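Local atomic coordinates of inositol-3-phosphate synthase (Caenorhabditis elegans, PDB entry 1VKO), a protein that binds nicotinamide-adenine-dinucleotide and belongs to a synthase family of the Rossmann clan, with four chains making up its assembly. Residues S462-V465 and D466-Y469; G129-S132 and A133-N136; L261-T264 and A265-M269; I268-S271 and I272-N275. All coordinates share one frame; numbering follows the deposited sequence.

All four contacts are short-range turns or helix segments, yet they mark three separate regions of one chain. In chain order, interaction 2 comes first, at the bend between strands 125-131 and 136-141; interactions 3 and 4 follow at the start and the end of helix 265-273, and interaction 1 closes the series at the hairpin of strands 461-464 and 469-470. Interactions 3 and 4 share Ile268 and Met269, with centres about 8 Å apart. Interaction 2 lies across the chain's centre from them, its centre about 56 Å from that of interaction 3. Interactions 1 and 2, with centres about 37 Å apart, both touch the second subunit, so these two hairpin bends take part in the assembly.

Interaction 1 of 4, residues S462-V465 and D466-Y469; sequences SYKV and DDEY
Lys464 lays its aliphatic chain across the ring of Tyr469, a CH-pi contact in which CG stands 3.7 Å from the Tyr469 ring centroid. CG sits over one face, shifted toward the rim, and has Tyr469 CE1 and CZ as its closest ring atoms. Beyond CG the chain runs extended, which carries the ammonium past the ring toward Asp467.

There the charged ends meet in a long salt bridge, Lys464 NZ to Asp467 OD1 at 3.5 Å. Lys464 CE also packs 3.6 Å from Asp467 CA.

The backbone explains why these groups are neighbours: this is the bend of a beta-hairpin between strands 461-464 and 469-470, with Lys464 and Tyr469 an antiparallel non-hydrogen-bonded pair, their side chains on the same face. Val465 N donates to Glu468 O at 3.2 Å and closes the loop, while Tyr469 CA makes a CA-H...O contact of 3.4 Å with Tyr463 O.

Among the polar tips, Tyr469 OH is hydrogen-bonded to Ser67 OG on strand 56-71, and Lys69 makes a cation-pi contact with the Tyr469 ring. On the other face of the sheet, Tyr463 OH reaches Gln528 N of the second subunit.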
# COMPACT_ATOMS: atom_id res chain seq x y z
N SER A 462 -31.02 -36.16 -5.43
CA SER A 462 -30.85 -37.44 -4.73
C SER A 462 -29.98 -38.39 -5.56
O SER A 462 -29.76 -38.17 -6.74
CB SER A 462 -32.21 -38.07 -4.43
OG SER A 462 -32.93 -38.29 -5.63
N TYR A 463 -29.48 -39.46 -4.95
CA TYR A 463 -28.60 -40.40 -5.65
C TYR A 463 -28.85 -41.83 -5.15
O TYR A 463 -29.38 -42.03 -4.06
CB TYR A 463 -27.13 -39.99 -5.46
CG TYR A 463 -26.62 -40.22 -4.06
CD1 TYR A 463 -27.05 -39.42 -3.00
CD2 TYR A 463 -25.75 -41.26 -3.78
CE1 TYR A 463 -26.62 -39.64 -1.72
CE2 TYR A 463 -25.29 -41.49 -2.49
CZ TYR A 463 -25.73 -40.68 -1.46
OH TYR A 463 -25.30 -40.90 -0.15
N LYS A 464 -28.47 -42.84 -5.92
CA LYS A 464 -28.74 -44.20 -5.50
C LYS A 464 -27.79 -44.67 -4.42
O LYS A 464 -26.58 -44.78 -4.64
CB LYS A 464 -28.72 -45.17 -6.68
CG LYS A 464 -30.09 -45.65 -7.12
CD LYS A 464 -30.01 -46.91 -7.97
CE LYS A 464 -31.34 -47.64 -7.97
NZ LYS A 464 -31.48 -48.59 -9.10
N VAL A 465 -28.33 -44.96 -3.25
CA VAL A 465 -27.54 -45.69 -2.27
C VAL A 465 -27.67 -47.21 -2.54
O VAL A 465 -26.75 -47.79 -3.13
CB VAL A 465 -27.79 -45.26 -0.82
CG1 VAL A 465 -27.06 -46.18 0.15
CG2 VAL A 465 -27.29 -43.84 -0.63
N ASP A 466 -28.79 -47.83 -2.18
CA ASP A 466 -28.91 -49.27 -2.42
C ASP A 466 -30.25 -49.66 -3.02
O ASP A 466 -30.99 -50.44 -2.41
CB ASP A 466 -28.64 -50.07 -1.12
CG ASP A 466 -27.29 -50.80 -1.12
OD1 ASP A 466 -26.92 -51.37 -2.17
OD2 ASP A 466 -26.54 -50.87 -0.12
N ASP A 467 -30.56 -49.15 -4.20
CA ASP A 467 -31.87 -49.38 -4.86
C ASP A 467 -32.98 -48.39 -4.46
O ASP A 467 -34.03 -48.34 -5.13
CB ASP A 467 -32.37 -50.84 -4.72
CG ASP A 467 -31.80 -51.78 -5.78
OD1 ASP A 467 -31.74 -51.40 -6.98
OD2 ASP A 467 -31.40 -52.93 -5.50
N GLU A 468 -32.76 -47.63 -3.39
CA GLU A 468 -33.60 -46.47 -3.08
C GLU A 468 -32.75 -45.21 -3.23
O GLU A 468 -31.52 -45.27 -3.16
CB GLU A 468 -34.23 -46.56 -1.67
CG GLU A 468 -35.15 -47.77 -1.46
CD GLU A 468 -36.63 -47.52 -1.77
OE1 GLU A 468 -37.35 -46.99 -0.90
OE2 GLU A 468 -37.09 -47.89 -2.88
N TYR A 469 -33.40 -44.09 -3.46
CA TYR A 469 -32.69 -42.84 -3.67
C TYR A 469 -32.60 -42.08 -2.37
O TYR A 469 -33.57 -42.03 -1.61
CB TYR A 469 -33.38 -42.00 -4.74
CG TYR A 469 -32.96 -42.44 -6.11
CD1 TYR A 469 -33.44 -43.63 -6.66
CD2 TYR A 469 -32.07 -41.68 -6.86
CE1 TYR A 469 -33.04 -44.05 -7.92
CE2 TYR A 469 -31.67 -42.09 -8.11
CZ TYR A 469 -32.16 -43.27 -8.63
OH TYR A 469 -31.78 -43.66 -9.88

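Interaction 2 of 4, residues G129-S132 and A133-N136; sequences GYDS and ATQN
Thr134 grips the carboxylate of Asp131 twice. Its hydroxyl donates to OD2, with Thr134 OG1 and Asp131 OD2 just 2.6 Å apart, and Thr134 N reaches that same Asp131 OD2 at 3.2 Å. The hydroxyl arrives on the anti side, somewhat out of the carboxylate plane, whereas the amide comes from above it; both lie on the same face. His52 NE2 of the second subunit is a further partner of this oxygen, so several partners converge on one carboxylate oxygen, which would restrain its rotation and probably favour its charged form.

Asp131 can face Thr134 because CG stands opposite its backbone N (chi1 177°), while the backbone of Asp131 holds the bend. Asp131 N gives a nearly straight bond to Asn136 O at 2.8 Å, and Asn136 N returns one to Asp131 O at 3.2 Å. Gln135 N adds weak bonds to Asp131 O and Ser132 O. With Gln135 and Asn136 both facing Asp131, the hairpin carries a G1 beta bulge, and Gln135 has the left-handed backbone conformation usual at its first position.

Tyr130 reaches along the bulge, its OH 3.2 Å from Gln135 CA, and water 1 bridges Tyr130 OH to Gln135 O.

The bend joins strands 125-131 and 136-141 of a two-stranded antiparallel sheet; the Tyr130 ring meets Phe525 edge-to-face and packs on Pro493 of the second subunit.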
# COMPACT_ATOMS: atom_id res chain seq x y z
N GLY A 129 -16.05 -26.66 -22.33
CA GLY A 129 -15.10 -27.06 -23.37
C GLY A 129 -14.95 -26.09 -24.54
O GLY A 129 -15.31 -24.91 -24.43
N TYR A 130 -14.41 -26.61 -25.65
CA TYR A 130 -14.12 -25.89 -26.88
C TYR A 130 -14.95 -26.40 -28.08
O TYR A 130 -15.07 -27.61 -28.31
CB TYR A 130 -12.64 -26.04 -27.21
CG TYR A 130 -12.20 -25.25 -28.42
CD1 TYR A 130 -11.81 -23.93 -28.29
CD2 TYR A 130 -12.14 -25.83 -29.68
CE1 TYR A 130 -11.42 -23.19 -29.37
CE2 TYR A 130 -11.73 -25.10 -30.78
CZ TYR A 130 -11.37 -23.77 -30.62
OH TYR A 130 -10.96 -23.02 -31.70
N ASP A 131 -15.50 -25.45 -28.84
CA ASP A 131 -16.32 -25.69 -30.04
C ASP A 131 -15.59 -25.32 -31.33
O ASP A 131 -15.35 -24.15 -31.59
CB ASP A 131 -17.60 -24.86 -29.96
CG ASP A 131 -18.48 -24.99 -31.21
OD1 ASP A 131 -18.59 -26.10 -31.79
OD2 ASP A 131 -19.13 -24.03 -31.66
N SER A 132 -15.29 -26.30 -32.16
CA SER A 132 -14.57 -26.05 -33.39
C SER A 132 -15.29 -25.15 -34.38
O SER A 132 -14.69 -24.25 -34.94
CB SER A 132 -14.18 -27.36 -34.05
OG SER A 132 -12.91 -27.74 -33.57
N ALA A 133 -16.58 -25.38 -34.59
CA ALA A 133 -17.33 -24.55 -35.54
C ALA A 133 -17.14 -23.07 -35.26
O ALA A 133 -16.68 -22.34 -36.13
CB ALA A 133 -18.80 -24.92 -35.56
N THR A 134 -17.41 -22.63 -34.03
CA THR A 134 -17.29 -21.20 -33.70
C THR A 134 -15.87 -20.84 -33.31
O THR A 134 -15.55 -19.66 -33.14
CB THR A 134 -18.29 -20.79 -32.61
OG1 THR A 134 -18.12 -21.64 -31.49
CG2 THR A 134 -19.74 -21.10 -33.04
N GLN A 135 -15.01 -21.85 -33.21
CA GLN A 135 -13.58 -21.63 -32.85
C GLN A 135 -13.46 -20.91 -31.50
O GLN A 135 -12.82 -19.88 -31.39
CB GLN A 135 -12.87 -20.85 -33.95
CG GLN A 135 -12.94 -21.55 -35.30
CD GLN A 135 -12.31 -20.75 -36.43
OE1 GLN A 135 -12.03 -19.55 -36.30
NE2 GLN A 135 -12.09 -21.43 -37.54
N ASN A 136 -14.06 -21.49 -30.47
CA ASN A 136 -14.41 -20.80 -29.25
C ASN A 136 -14.43 -21.72 -28.03
O ASN A 136 -14.94 -22.84 -28.11
CB ASN A 136 -15.81 -20.25 -29.40
CG ASN A 136 -15.89 -18.79 -29.16
OD1 ASN A 136 -15.44 -18.00 -29.98
ND2 ASN A 136 -16.47 -18.41 -28.03
O HOH W 1 -9.85 -20.70 -31.21
O HOH W 2 -14.40 -23.84 -37.89

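Interaction 3 of 4, residues L261-T264 and A265-M269; sequences LNAT and ADEIM
Thr264 and Glu267 exchange hydrogen bonds at the start of helix 265-273, side chain to backbone in both directions: a capping box. Thr264, the N-cap residue, accepts from Glu267 N through OG1 at 3.0 Å, in a nearly straight bond. Its first torsion (chi1 81°) places OG1 between the backbone N and the carbonyl carbon, turned toward the first turn of the helix, and leaves CG2 to rest 3.8 Å from Glu267 CD.

Glu267 answers by folding back toward the preceding loop. CG lies on the side away from its own carbonyl carbon (chi1 -77°), and an extended chi2 of 175° then carries the carboxylate out over the loop backbone. Glu267 OE1 takes Ala263 N at 2.9 Å, nearly along its C-O axis, and Thr264 N more weakly at 3.3 Å; Gly260 N is another weak donor. The oxygen thus collects amides from one run of loop and ties it to the helix. The two side chains meet at about a right angle, with Glu267 CG 3.3 Å from Thr264 OG1.

Ile268 N begins the regular helical bonding by donating to Thr264 O at 3.0 Å, and Ile268 CD1 packs on Asn262 CB at 3.7 Å.

Helix 307-316 borders this start: Ala265 packs on Leu312 and Ala265 N is hydrogen-bonded to Glu311 OE1, while Met269 leans on Val287 and Leu291 of helix 281-291.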
# COMPACT_ATOMS: atom_id res chain seq x y z
N LEU A 261 -24.78 -31.68 27.87
CA LEU A 261 -25.30 -30.40 27.42
C LEU A 261 -25.78 -30.44 25.99
O LEU A 261 -26.95 -30.15 25.72
CB LEU A 261 -24.24 -29.31 27.60
CG LEU A 261 -24.46 -27.92 26.99
CD1 LEU A 261 -25.62 -27.16 27.63
CD2 LEU A 261 -23.19 -27.15 27.11
N ASN A 262 -24.89 -30.80 25.06
CA ASN A 262 -25.17 -30.66 23.63
C ASN A 262 -24.35 -31.56 22.69
O ASN A 262 -24.20 -31.25 21.50
CB ASN A 262 -25.06 -29.17 23.23
CG ASN A 262 -23.66 -28.59 23.50
OD1 ASN A 262 -22.69 -29.34 23.58
ND2 ASN A 262 -23.57 -27.26 23.62
N ALA A 263 -23.84 -32.68 23.20
CA ALA A 263 -23.10 -33.64 22.35
C ALA A 263 -24.04 -34.49 21.50
O ALA A 263 -23.64 -34.97 20.41
CB ALA A 263 -22.19 -34.54 23.18
N THR A 264 -25.27 -34.70 21.97
CA THR A 264 -26.25 -35.45 21.19
C THR A 264 -27.53 -34.66 21.04
O THR A 264 -27.73 -33.69 21.76
CB THR A 264 -26.60 -36.77 21.87
OG1 THR A 264 -27.56 -36.51 22.90
CG2 THR A 264 -25.38 -37.39 22.56
N ALA A 265 -28.39 -35.11 20.13
CA ALA A 265 -29.70 -34.51 19.88
C ALA A 265 -30.59 -34.49 21.11
O ALA A 265 -31.23 -33.49 21.41
CB ALA A 265 -30.41 -35.24 18.75
N ASP A 266 -30.63 -35.62 21.81
CA ASP A 266 -31.46 -35.80 22.99
C ASP A 266 -30.95 -34.94 24.13
O ASP A 266 -31.75 -34.40 24.91
CB ASP A 266 -31.49 -37.26 23.41
CG ASP A 266 -32.11 -38.16 22.34
OD1 ASP A 266 -33.09 -37.75 21.66
OD2 ASP A 266 -31.68 -39.31 22.12
N GLU A 267 -29.62 -34.80 24.22
CA GLU A 267 -29.00 -33.85 25.14
C GLU A 267 -29.42 -32.41 24.86
O GLU A 267 -29.87 -31.73 25.77
CB GLU A 267 -27.48 -33.96 25.14
CG GLU A 267 -27.01 -35.17 25.92
CD GLU A 267 -25.51 -35.37 25.82
OE1 GLU A 267 -24.81 -34.49 25.28
OE2 GLU A 267 -25.03 -36.42 26.32
N ILE A 268 -29.31 -31.95 23.61
CA ILE A 268 -29.68 -30.57 23.30
C ILE A 268 -31.16 -30.27 23.57
O ILE A 268 -31.47 -29.18 24.08
CB ILE A 268 -29.16 -30.09 21.88
CG1 ILE A 268 -29.40 -28.59 21.66
CG2 ILE A 268 -29.78 -30.87 20.72
CD1 ILE A 268 -28.25 -27.73 22.11
N MET A 269 -32.05 -31.23 23.26
CA MET A 269 -33.49 -31.09 23.53
C MET A 269 -33.76 -31.02 25.00
O MET A 269 -34.55 -30.19 25.45
CB MET A 269 -34.32 -32.27 22.97
CG MET A 269 -34.33 -32.39 21.46
SD MET A 269 -34.57 -30.81 20.65
CE MET A 269 -36.32 -30.51 20.96

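Interaction 4 of 4, residues I268-S271 and I272-N275; sequences IMES and IRVN
Glu270 O accepts from Val274 N at 2.9 Å, the shortest sound polar bond between the two segments, and with it helix 265-273 reaches its C-terminal end. The preceding turn is built the same way: Ile272 N donates to Ile268 O at 3.2 Å and Arg273 N to Met269 O at 3.1 Å. Val274 is the first residue to leave the helical backbone angles, and Asn275 that follows takes a left-handed conformation.

Outside the backbone, Glu270 and Arg273 form a salt bridge between residues three apart along the helix. Glu270 CG points directly away from the backbone N (chi1 175°) and the chain then bends at chi2 (75°), swinging its carboxylate toward the C-terminal end of the helix, where Arg273 lies; the chain of Arg273 bends at chi3. Arg273 NE donates to Glu270 OE1 at 3.1 Å, and Arg273 NH2 makes a weak second bond to Glu270 OE2. The two flat groups are nearly parallel, their planes 11° apart, but not in one plane: Arg273 NE approaches Glu270 OE1 from above the carboxylate plane. The methyl Val274 CG1 packs against Glu270 OE2, 3.4 Å away.

On the buried side Ile272 packs on Val279 and on Val287 of helix 281-291, while Asn275 anchors the end through ND2 to Asp218 O and OD1 to Lys220 N. Ile272 CG1, set beside its own backbone N, comes to 3.2 Å from Ile268 O.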
# COMPACT_ATOMS: atom_id res chain seq x y z
N ILE A 268 -29.31 -31.95 23.61
CA ILE A 268 -29.68 -30.57 23.30
C ILE A 268 -31.16 -30.27 23.57
O ILE A 268 -31.47 -29.18 24.08
CB ILE A 268 -29.16 -30.09 21.88
CG1 ILE A 268 -29.40 -28.59 21.66
CG2 ILE A 268 -29.78 -30.87 20.72
CD1 ILE A 268 -28.25 -27.73 22.11
N MET A 269 -32.05 -31.23 23.26
CA MET A 269 -33.49 -31.09 23.53
C MET A 269 -33.76 -31.02 25.00
O MET A 269 -34.55 -30.19 25.45
CB MET A 269 -34.32 -32.27 22.97
CG MET A 269 -34.33 -32.39 21.46
SD MET A 269 -34.57 -30.81 20.65
CE MET A 269 -36.32 -30.51 20.96
N GLU A 270 -33.11 -31.90 25.76
CA GLU A 270 -33.26 -31.86 27.22
C GLU A 270 -32.75 -30.53 27.82
O GLU A 270 -33.46 -29.93 28.63
CB GLU A 270 -32.62 -33.08 27.89
CG GLU A 270 -32.63 -33.06 29.43
CD GLU A 270 -33.99 -33.34 30.07
OE1 GLU A 270 -35.02 -33.41 29.37
OE2 GLU A 270 -34.03 -33.48 31.32
N SER A 271 -31.57 -30.06 27.41
CA SER A 271 -31.04 -28.78 27.93
C SER A 271 -32.04 -27.62 27.72
O SER A 271 -32.17 -26.73 28.58
CB SER A 271 -29.69 -28.43 27.33
OG SER A 271 -28.77 -29.50 27.47
N ILE A 272 -32.76 -27.64 26.60
CA ILE A 272 -33.79 -26.63 26.34
C ILE A 272 -34.99 -26.81 27.28
O ILE A 272 -35.59 -25.84 27.75
CB ILE A 272 -34.23 -26.68 24.86
CG1 ILE A 272 -33.04 -26.42 23.94
CG2 ILE A 272 -35.38 -25.68 24.60
CD1 ILE A 272 -33.36 -26.51 22.43
N ARG A 273 -35.35 -28.05 27.54
CA ARG A 273 -36.46 -28.35 28.43
C ARG A 273 -36.17 -27.88 29.87
O ARG A 273 -37.00 -27.24 30.47
CB ARG A 273 -36.81 -29.84 28.39
CG ARG A 273 -38.31 -30.16 28.60
CD ARG A 273 -38.56 -31.62 28.98
NE ARG A 273 -37.69 -31.94 30.10
CZ ARG A 273 -38.10 -32.21 31.32
NH1 ARG A 273 -39.41 -32.26 31.58
NH2 ARG A 273 -37.21 -32.44 32.28
N VAL A 274 -34.98 -28.19 30.39
CA VAL A 274 -34.59 -27.84 31.77
C VAL A 274 -33.99 -26.42 31.90
O VAL A 274 -33.46 -26.07 32.95
CB VAL A 274 -33.57 -28.86 32.38
CG1 VAL A 274 -34.08 -30.26 32.34
CG2 VAL A 274 -32.25 -28.79 31.68
N ASN A 275 -34.04 -25.64 30.82
CA ASN A 275 -33.66 -24.22 30.82
C ASN A 275 -32.19 -23.92 31.11
O ASN A 275 -31.85 -22.92 31.73
CB ASN A 275 -34.55 -23.41 31.75
CG ASN A 275 -34.96 -22.12 31.15
OD1 ASN A 275 -35.55 -22.10 30.07
ND2 ASN A 275 -34.67 -21.02 31.83